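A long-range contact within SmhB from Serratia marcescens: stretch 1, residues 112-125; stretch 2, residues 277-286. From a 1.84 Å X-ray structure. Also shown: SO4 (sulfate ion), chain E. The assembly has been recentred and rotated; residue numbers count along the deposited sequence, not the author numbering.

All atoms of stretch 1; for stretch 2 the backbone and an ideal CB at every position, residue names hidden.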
ATOM      1  N   LYS A 112      -5.381  -6.404 -26.416  1.00 21.14           N
ATOM      2  CA  LYS A 112      -5.877  -5.538 -25.314  1.00 26.40           C
ATOM      3  C   LYS A 112      -5.251  -6.014 -23.977  1.00 23.79           C
ATOM      4  O   LYS A 112      -4.745  -5.171 -23.201  1.00 26.63           O
ATOM      5  CB  LYS A 112      -7.405  -5.493 -25.367  1.00 25.14           C
ATOM      6  CG  LYS A 112      -8.053  -4.586 -24.323  1.00 31.02           C
ATOM      7  CD  LYS A 112      -7.674  -3.102 -24.542  1.00 48.71           C
ATOM      8  CE  LYS A 112      -7.651  -2.660 -25.990  1.00 60.17           C
ATOM      9  NZ  LYS A 112      -8.374  -1.390 -26.197  1.00 61.44           N
ATOM     10  N   ALA A 113      -5.256  -7.298 -23.683  1.00 21.11           N
ATOM     11  CA  ALA A 113      -4.626  -7.858 -22.474  1.00 23.30           C
ATOM     12  C   ALA A 113      -3.146  -7.442 -22.444  1.00 28.72           C
ATOM     13  O   ALA A 113      -2.644  -7.128 -21.361  1.00 21.06           O
ATOM     14  CB  ALA A 113      -4.764  -9.361 -22.388  1.00 23.84           C
ATOM     15  N   LYS A 114      -2.437  -7.547 -23.556  1.00 22.89           N
ATOM     16  CA  LYS A 114      -1.001  -7.168 -23.625  1.00 24.58           C
ATOM     17  C   LYS A 114      -0.809  -5.680 -23.300  1.00 23.38           C
ATOM     18  O   LYS A 114       0.214  -5.329 -22.688  1.00 21.19           O
ATOM     19  CB  LYS A 114      -0.418  -7.434 -25.003  1.00 28.10           C
ATOM     20  CG  LYS A 114      -0.059  -8.883 -25.249  1.00 40.59           C
ATOM     21  CD  LYS A 114       0.590  -9.118 -26.593  1.00 61.65           C
ATOM     22  CE  LYS A 114      -0.382  -9.709 -27.592  1.00 75.88           C
ATOM     23  NZ  LYS A 114       0.215  -9.787 -28.944  1.00 88.41           N
ATOM     24  N   GLU A 115      -1.726  -4.820 -23.728  1.00 17.02           N
ATOM     25  CA  GLU A 115      -1.649  -3.380 -23.431  1.00 22.36           C
ATOM     26  C   GLU A 115      -1.833  -3.224 -21.911  1.00 26.05           C
ATOM     27  O   GLU A 115      -1.113  -2.435 -21.294  1.00 19.81           O
ATOM     28  CB  GLU A 115      -2.660  -2.658 -24.314  1.00 23.56           C
ATOM     29  CG  GLU A 115      -2.887  -1.217 -24.004  1.00 35.48           C
ATOM     30  CD  GLU A 115      -4.120  -0.633 -24.729  1.00 58.72           C
ATOM     31  OE1 GLU A 115      -4.350  -0.940 -25.943  1.00 35.89           O
ATOM     32  OE2 GLU A 115      -4.885   0.119 -24.078  1.00 61.69           O
ATOM     33  N   TYR A 116      -2.758  -3.951 -21.298  1.00 18.48           N
ATOM     34  CA  TYR A 116      -3.012  -3.835 -19.835  1.00 17.12           C
ATOM     35  C   TYR A 116      -1.810  -4.402 -19.068  1.00 20.15           C
ATOM     36  O   TYR A 116      -1.438  -3.863 -18.029  1.00 20.62           O
ATOM     37  CB  TYR A 116      -4.333  -4.489 -19.440  1.00 20.97           C
ATOM     38  CG  TYR A 116      -5.568  -3.815 -19.994  1.00 21.83           C
ATOM     39  CD1 TYR A 116      -5.551  -2.472 -20.317  1.00 22.84           C
ATOM     40  CD2 TYR A 116      -6.754  -4.508 -20.180  1.00 23.75           C
ATOM     41  CE1 TYR A 116      -6.671  -1.815 -20.810  1.00 28.28           C
ATOM     42  CE2 TYR A 116      -7.899  -3.859 -20.674  1.00 27.86           C
ATOM     43  CZ  TYR A 116      -7.863  -2.503 -20.942  1.00 31.89           C
ATOM     44  OH  TYR A 116      -8.938  -1.837 -21.468  1.00 43.88           O
ATOM     45  N   GLN A 117      -1.224  -5.464 -19.573  1.00 17.75           N
ATOM     46  CA  GLN A 117      -0.005  -6.058 -18.997  1.00 20.27           C
ATOM     47  C   GLN A 117       1.114  -5.014 -19.004  1.00 21.23           C
ATOM     48  O   GLN A 117       1.784  -4.888 -17.971  1.00 20.09           O
ATOM     49  CB  GLN A 117       0.427  -7.301 -19.770  1.00 21.68           C
ATOM     50  CG  GLN A 117       1.671  -7.913 -19.166  1.00 23.02           C
ATOM     51  CD  GLN A 117       2.037  -9.201 -19.848  1.00 30.70           C
ATOM     52  OE1 GLN A 117       1.222  -9.823 -20.544  1.00 29.35           O
ATOM     53  NE2 GLN A 117       3.260  -9.627 -19.602  1.00 26.64           N
ATOM     54  N   GLU A 118       1.306  -4.319 -20.119  1.00 20.57           N
ATOM     55  CA  GLU A 118       2.366  -3.284 -20.251  1.00 21.51           C
ATOM     56  C   GLU A 118       2.086  -2.151 -19.271  1.00 26.14           C
ATOM     57  O   GLU A 118       3.059  -1.621 -18.722  1.00 23.44           O
ATOM     58  CB  GLU A 118       2.515  -2.765 -21.679  1.00 23.32           C
ATOM     59  CG  GLU A 118       3.738  -1.879 -21.875  1.00 30.37           C
ATOM     60  CD  GLU A 118       5.095  -2.437 -21.445  1.00 39.30           C
ATOM     61  OE1 GLU A 118       5.255  -3.682 -21.266  1.00 40.42           O
ATOM     62  OE2 GLU A 118       5.983  -1.606 -21.261  1.00 45.08           O
ATOM     63  N   VAL A 119       0.823  -1.773 -19.052  1.00 20.20           N
ATOM     64  CA  VAL A 119       0.500  -0.778 -18.005  1.00 23.44           C
ATOM     65  C   VAL A 119       0.989  -1.322 -16.636  1.00 19.97           C
ATOM     66  O   VAL A 119       1.596  -0.562 -15.884  1.00 18.72           O
ATOM     67  CB  VAL A 119      -0.989  -0.413 -17.968  1.00 21.74           C
ATOM     68  CG1 VAL A 119      -1.274   0.416 -16.732  1.00 20.72           C
ATOM     69  CG2 VAL A 119      -1.384   0.282 -19.273  1.00 26.61           C
ATOM     70  N   SER A 120       0.716  -2.589 -16.325  1.00 20.44           N
ATOM     71  CA  SER A 120       1.060  -3.185 -15.021  1.00 19.97           C
ATOM     72  C   SER A 120       2.591  -3.185 -14.883  1.00 17.21           C
ATOM     73  O   SER A 120       3.100  -3.007 -13.775  1.00 18.49           O
ATOM     74  CB  SER A 120       0.424  -4.530 -14.830  1.00 17.92           C
ATOM     75  OG  SER A 120       1.181  -5.546 -15.508  1.00 22.41           O
ATOM     76  N   ALA A 121       3.293  -3.435 -15.971  1.00 18.94           N
ATOM     77  CA  ALA A 121       4.761  -3.481 -16.039  1.00 21.16           C
ATOM     78  C   ALA A 121       5.333  -2.064 -15.836  1.00 20.16           C
ATOM     79  O   ALA A 121       6.322  -1.933 -15.098  1.00 19.77           O
ATOM     80  CB  ALA A 121       5.212  -4.064 -17.344  1.00 19.68           C
ATOM     81  N   ASN A 122       4.750  -1.031 -16.440  1.00 19.90           N
ATOM     82  CA  ASN A 122       5.188   0.381 -16.213  1.00 20.43           C
ATOM     83  C   ASN A 122       4.969   0.749 -14.741  1.00 20.79           C
ATOM     84  O   ASN A 122       5.851   1.337 -14.146  1.00 21.27           O
ATOM     85  CB  ASN A 122       4.573   1.346 -17.229  1.00 25.94           C
ATOM     86  CG  ASN A 122       5.250   1.181 -18.577  1.00 32.21           C
ATOM     87  OD1 ASN A 122       6.401   0.699 -18.641  1.00 38.23           O
ATOM     88  ND2 ASN A 122       4.564   1.538 -19.657  1.00 35.05           N
ATOM     89  N   THR A 123       3.859   0.362 -14.154  1.00 17.41           N
ATOM     90  CA  THR A 123       3.560   0.583 -12.724  1.00 16.25           C
ATOM     91  C   THR A 123       4.635  -0.080 -11.856  1.00 16.07           C
ATOM     92  O   THR A 123       5.159   0.593 -10.955  1.00 16.31           O
ATOM     93  CB  THR A 123       2.142   0.116 -12.378  1.00 16.79           C
ATOM     94  OG1 THR A 123       1.268   0.907 -13.188  1.00 21.87           O
ATOM     95  CG2 THR A 123       1.807   0.356 -10.927  1.00 17.56           C
ATOM     96  N   ARG A 124       4.924  -1.348 -12.109  1.00 16.78           N
ATOM     97  CA  ARG A 124       5.961  -2.107 -11.369  1.00 16.59           C
ATOM     98  C   ARG A 124       7.299  -1.369 -11.452  1.00 16.58           C
ATOM     99  O   ARG A 124       8.019  -1.281 -10.415  1.00 17.07           O
ATOM    100  CB  ARG A 124       6.109  -3.524 -11.914  1.00 18.78           C
ATOM    101  CG  ARG A 124       7.274  -4.273 -11.275  1.00 19.15           C
ATOM    102  CD  ARG A 124       7.467  -5.693 -11.761  1.00 26.14           C
ATOM    103  NE  ARG A 124       7.424  -5.755 -13.204  1.00 26.14           N
ATOM    104  CZ  ARG A 124       8.420  -5.427 -14.013  1.00 32.70           C
ATOM    105  NH1 ARG A 124       9.578  -5.008 -13.528  1.00 33.25           N
ATOM    106  NH2 ARG A 124       8.264  -5.531 -15.319  1.00 33.44           N
ATOM    107  N   ARG A 125       7.684  -0.914 -12.638  1.00 17.45           N
ATOM    108  CA  ARG A 125       8.983  -0.237 -12.817  1.00 18.29           C
ATOM    109  C   ARG A 125       8.967   1.109 -12.069  1.00 16.12           C
ATOM    110  O   ARG A 125       9.991   1.488 -11.473  1.00 16.12           O
ATOM    111  CB  ARG A 125       9.319  -0.004 -14.281  1.00 27.10           C
ATOM    112  CG  ARG A 125       9.611  -1.226 -15.141  1.00 30.90           C
ATOM    113  CD  ARG A 125       9.665  -0.787 -16.632  1.00 37.21           C
ATOM    114  NE  ARG A 125       9.587  -2.018 -17.375  1.00 41.12           N
ATOM    115  CZ  ARG A 125       8.655  -2.390 -18.232  1.00 30.36           C
ATOM    116  NH1 ARG A 125       7.749  -1.559 -18.690  1.00 31.28           N
ATOM    117  NH2 ARG A 125       8.744  -3.595 -18.759  1.00 46.08           N
ATOM    118  N   UNK A 277       3.536  -6.502  -4.596  1.00 18.60           N
ATOM    119  CA  UNK A 277       2.139  -6.529  -5.123  1.00 20.08           C
ATOM    120  C   UNK A 277       2.120  -6.236  -6.628  1.00 18.81           C
ATOM    121  O   UNK A 277       1.358  -6.884  -7.374  1.00 18.44           O
ATOM    122  CB  UNK A 277       1.265  -5.510  -4.389  1.00 20.08           C
ATOM    123  N   UNK A 278       2.906  -5.261  -7.095  1.00 18.87           N
ATOM    124  CA  UNK A 278       2.923  -4.863  -8.510  1.00 15.38           C
ATOM    125  C   UNK A 278       3.517  -5.992  -9.372  1.00 15.61           C
ATOM    126  O   UNK A 278       3.034  -6.210 -10.480  1.00 19.02           O
ATOM    127  CB  UNK A 278       3.725  -3.573  -8.695  1.00 15.38           C
ATOM    128  N   UNK A 279       4.533  -6.676  -8.873  1.00 14.80           N
ATOM    129  CA  UNK A 279       5.142  -7.831  -9.533  1.00 18.37           C
ATOM    130  C   UNK A 279       4.093  -8.950  -9.630  1.00 17.90           C
ATOM    131  O   UNK A 279       3.922  -9.500 -10.724  1.00 18.48           O
ATOM    132  CB  UNK A 279       6.383  -8.306  -8.775  1.00 18.37           C
ATOM    133  N   UNK A 280       3.448  -9.305  -8.535  1.00 16.28           N
ATOM    134  CA  UNK A 280       2.366 -10.334  -8.558  1.00 18.56           C
ATOM    135  C   UNK A 280       1.303  -9.915  -9.607  1.00 19.78           C
ATOM    136  O   UNK A 280       0.904 -10.753 -10.410  1.00 19.88           O
ATOM    137  CB  UNK A 280       1.726 -10.489  -7.177  1.00 18.56           C
ATOM    138  N   UNK A 281       0.890  -8.661  -9.654  1.00 18.55           N
ATOM    139  CA  UNK A 281      -0.157  -8.206 -10.619  1.00 15.78           C
ATOM    140  C   UNK A 281       0.353  -8.377 -12.040  1.00 20.25           C
ATOM    141  O   UNK A 281      -0.401  -8.930 -12.841  1.00 19.26           O
ATOM    142  CB  UNK A 281      -0.543  -6.746 -10.375  1.00 15.78           C
ATOM    143  N   UNK A 282       1.571  -7.916 -12.349  1.00 19.16           N
ATOM    144  CA  UNK A 282       2.186  -8.067 -13.702  1.00 19.52           C
ATOM    145  C   UNK A 282       2.275  -9.547 -14.063  1.00 20.47           C
ATOM    146  O   UNK A 282       2.008  -9.887 -15.206  1.00 18.57           O
ATOM    147  CB  UNK A 282       3.577  -7.432 -13.751  1.00 19.52           C
ATOM    148  N   UNK A 283       2.683 -10.409 -13.125  1.00 19.00           N
ATOM    149  CA  UNK A 283       2.792 -11.858 -13.386  1.00 19.11           C
ATOM    150  C   UNK A 283       1.406 -12.444 -13.722  1.00 21.73           C
ATOM    151  O   UNK A 283       1.309 -13.346 -14.584  1.00 19.23           O
ATOM    152  CB  UNK A 283       3.393 -12.577 -12.177  1.00 19.11           C
ATOM    153  N   UNK A 284       0.349 -11.923 -13.116  1.00 21.24           N
ATOM    154  CA  UNK A 284      -1.029 -12.408 -13.372  1.00 20.17           C
ATOM    155  C   UNK A 284      -1.460 -11.971 -14.783  1.00 21.75           C
ATOM    156  O   UNK A 284      -1.943 -12.837 -15.547  1.00 19.00           O
ATOM    157  CB  UNK A 284      -2.005 -11.872 -12.323  1.00 20.17           C
ATOM    158  N   UNK A 285      -1.196 -10.734 -15.191  1.00 17.74           N
ATOM    159  CA  UNK A 285      -1.469 -10.330 -16.589  1.00 19.45           C
ATOM    160  C   UNK A 285      -0.666 -11.214 -17.543  1.00 21.57           C
ATOM    161  O   UNK A 285      -1.201 -11.568 -18.581  1.00 23.05           O
ATOM    162  CB  UNK A 285      -1.123  -8.857 -16.813  1.00 19.45           C
ATOM    163  N   UNK A 286       0.604 -11.524 -17.217  1.00 18.88           N
ATOM    164  CA  UNK A 286       1.441 -12.365 -18.105  1.00 21.85           C
ATOM    165  C   UNK A 286       0.748 -13.726 -18.328  1.00 21.52           C
ATOM    166  O   UNK A 286       0.774 -14.231 -19.471  1.00 22.80           O
ATOM    167  CB  UNK A 286       2.835 -12.567 -17.507  1.00 21.85           C
TER
HETATM  168  S   SO4 E 403      11.867  -4.870 -16.702  1.00 50.21           S
HETATM  169  O1  SO4 E 403      11.812  -3.473 -17.083  1.00 62.10           O
HETATM  170  O2  SO4 E 403      10.914  -5.621 -17.477  1.00 51.36           O
HETATM  171  O3  SO4 E 403      13.192  -5.393 -16.932  1.00 86.18           O
HETATM  172  O4  SO4 E 403      11.563  -4.970 -15.304  1.00 54.89           O

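The two stretches are antiparallel helices, with N-to-C directions 162° apart and axes 8.7 Å apart at closest approach. All positions of stretch 2 have helical backbone angles.

Position 277 has nothing of stretch 1 within 5.5 Å of its ideal CB. Stretch 1 sets no limit here. The residue is Ala-277.

Position 278 points toward stretch 1. Its ideal CB lies 3.8 Å from Arg-124 CA, so the backbones are close and a small residue such as alanine, glycine or serine suits. It is Ala-278, whose CB is 4.0 Å from Arg-124 CB. Nearby, a water donates to Ser-120 O (2.7 Å) and to Ala-278 O (2.9 Å), linking the two backbones.

Position 279 points sideways; its ideal CB is 4.1 Å from Arg-124 CD. Many medium-sized or polar side chains could lie along the arginine. It is Thr-279, chi1 m, with OG1 3.3 Å from Arg-124 CD.

Position 280 is out of reach, and stretch 1 does not restrict it. It is Gln-280, extended with chi1 and chi2 both t.

Position 281 points sideways; its ideal CB is 5.1 Å from Ser-120 CB. Many side chains would fit. It is Met-281, which makes no close contact with stretch 1.

Position 282 points toward a hollow formed by Gln-117, Ser-120, Ala-121 and Arg-124. Its ideal CB is 3.5 Å from Ser-120 OG and 4.2 Å from Arg-124 NE. A compact polar side chain with an acceptor for the arginine would suit: asparagine, aspartate, serine or threonine. It is Asn-282, a knob in this hole. Its amide is probably turned over in the model, so its individual polar contacts are left unassigned. The guanidinium also reaches the sulfate, where Arg-124 NH1 donates to SO4 O4 at 2.7 Å.

Position 283 points away, so stretch 1 leaves the choice open. It is Asn-283.

Position 284 is out of reach and equally unconstrained. It is Ala-284.

Position 285 points toward stretch 1; its ideal CB is 3.7 Å from Gln-117 CB. Ala-113, Tyr-116, Gln-117 and Ser-120 surround the site. A large apolar or aromatic side chain would suit: leucine, methionine, phenylalanine or tryptophan. It is Trp-285, with the largest covered area of either stretch. Tyr-116 CB sits over its six-membered ring, 3.6 Å from the centroid, in a CH-pi contact. Ser-120 CB is 3.5 Å from Trp-285 CD1.

Position 286 points sideways; its ideal CB is 3.6 Å from Gln-117 NE2, a donor. An acceptor would suit: aspartate, asparagine, glutamate or serine. It is Asp-286. Gln-117 NE2 donates to Asp-286 OD1 at 2.9 Å, the only direct hydrogen bond identified across the stretches.

Stretch 2 277-286: AATQMNNAWD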
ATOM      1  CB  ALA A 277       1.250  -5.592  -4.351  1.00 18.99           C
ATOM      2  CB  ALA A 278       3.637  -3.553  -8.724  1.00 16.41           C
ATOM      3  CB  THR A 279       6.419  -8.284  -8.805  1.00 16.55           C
ATOM      4  OG1 THR A 279       7.246  -7.121  -8.806  1.00 14.84           O
ATOM      5  CG2 THR A 279       7.087  -9.473  -9.442  1.00 18.31           C
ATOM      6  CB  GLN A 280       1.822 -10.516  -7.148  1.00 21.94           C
ATOM      7  CG  GLN A 280       0.636 -11.463  -7.057  1.00 23.31           C
ATOM      8  CD  GLN A 280      -0.034 -11.604  -5.699  1.00 33.83           C
ATOM      9  OE1 GLN A 280       0.194 -10.846  -4.773  1.00 32.75           O
ATOM     10  NE2 GLN A 280      -0.994 -12.516  -5.612  1.00 32.98           N
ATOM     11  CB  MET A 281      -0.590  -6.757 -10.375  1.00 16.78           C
ATOM     12  CG  MET A 281      -1.849  -6.365 -11.107  1.00 15.58           C
ATOM     13  SD  MET A 281      -3.319  -7.273 -10.612  1.00 19.21           S
ATOM     14  CE  MET A 281      -3.553  -8.269 -12.083  1.00 22.11           C
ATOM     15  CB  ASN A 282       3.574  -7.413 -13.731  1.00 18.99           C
ATOM     16  CG  ASN A 282       4.196  -7.245 -15.085  1.00 21.03           C
ATOM     17  OD1 ASN A 282       3.712  -7.745 -16.114  1.00 24.93           O
ATOM     18  ND2 ASN A 282       5.293  -6.522 -15.104  1.00 15.23           N
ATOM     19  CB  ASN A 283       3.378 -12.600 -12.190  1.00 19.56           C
ATOM     20  CG  ASN A 283       4.853 -12.325 -11.999  1.00 21.77           C
ATOM     21  OD1 ASN A 283       5.510 -11.831 -12.899  1.00 23.70           O
ATOM     22  ND2 ASN A 283       5.335 -12.644 -10.817  1.00 19.62           N
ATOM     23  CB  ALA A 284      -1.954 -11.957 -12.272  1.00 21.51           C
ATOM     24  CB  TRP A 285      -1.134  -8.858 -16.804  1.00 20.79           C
ATOM     25  CG  TRP A 285      -2.134  -7.907 -16.256  1.00 16.46           C
ATOM     26  CD1 TRP A 285      -1.978  -7.030 -15.211  1.00 18.21           C
ATOM     27  CD2 TRP A 285      -3.432  -7.634 -16.813  1.00 19.18           C
ATOM     28  NE1 TRP A 285      -3.099  -6.266 -15.055  1.00 15.33           N
ATOM     29  CE2 TRP A 285      -4.012  -6.608 -16.016  1.00 17.23           C
ATOM     30  CE3 TRP A 285      -4.174  -8.193 -17.857  1.00 17.77           C
ATOM     31  CZ2 TRP A 285      -5.271  -6.079 -16.270  1.00 15.87           C
ATOM     32  CZ3 TRP A 285      -5.414  -7.652 -18.122  1.00 19.75           C
ATOM     33  CH2 TRP A 285      -5.972  -6.654 -17.298  1.00 16.44           C
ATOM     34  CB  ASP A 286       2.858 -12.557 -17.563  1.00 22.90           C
ATOM     35  CG  ASP A 286       3.757 -13.141 -18.637  1.00 34.25           C
ATOM     36  OD1 ASP A 286       3.894 -12.494 -19.690  1.00 35.21           O
ATOM     37  OD2 ASP A 286       4.264 -14.246 -18.426  1.00 39.52           O
TER
HETATM   38  O   HOH W   1       1.714  -3.879 -11.644  1.00 20.97           O
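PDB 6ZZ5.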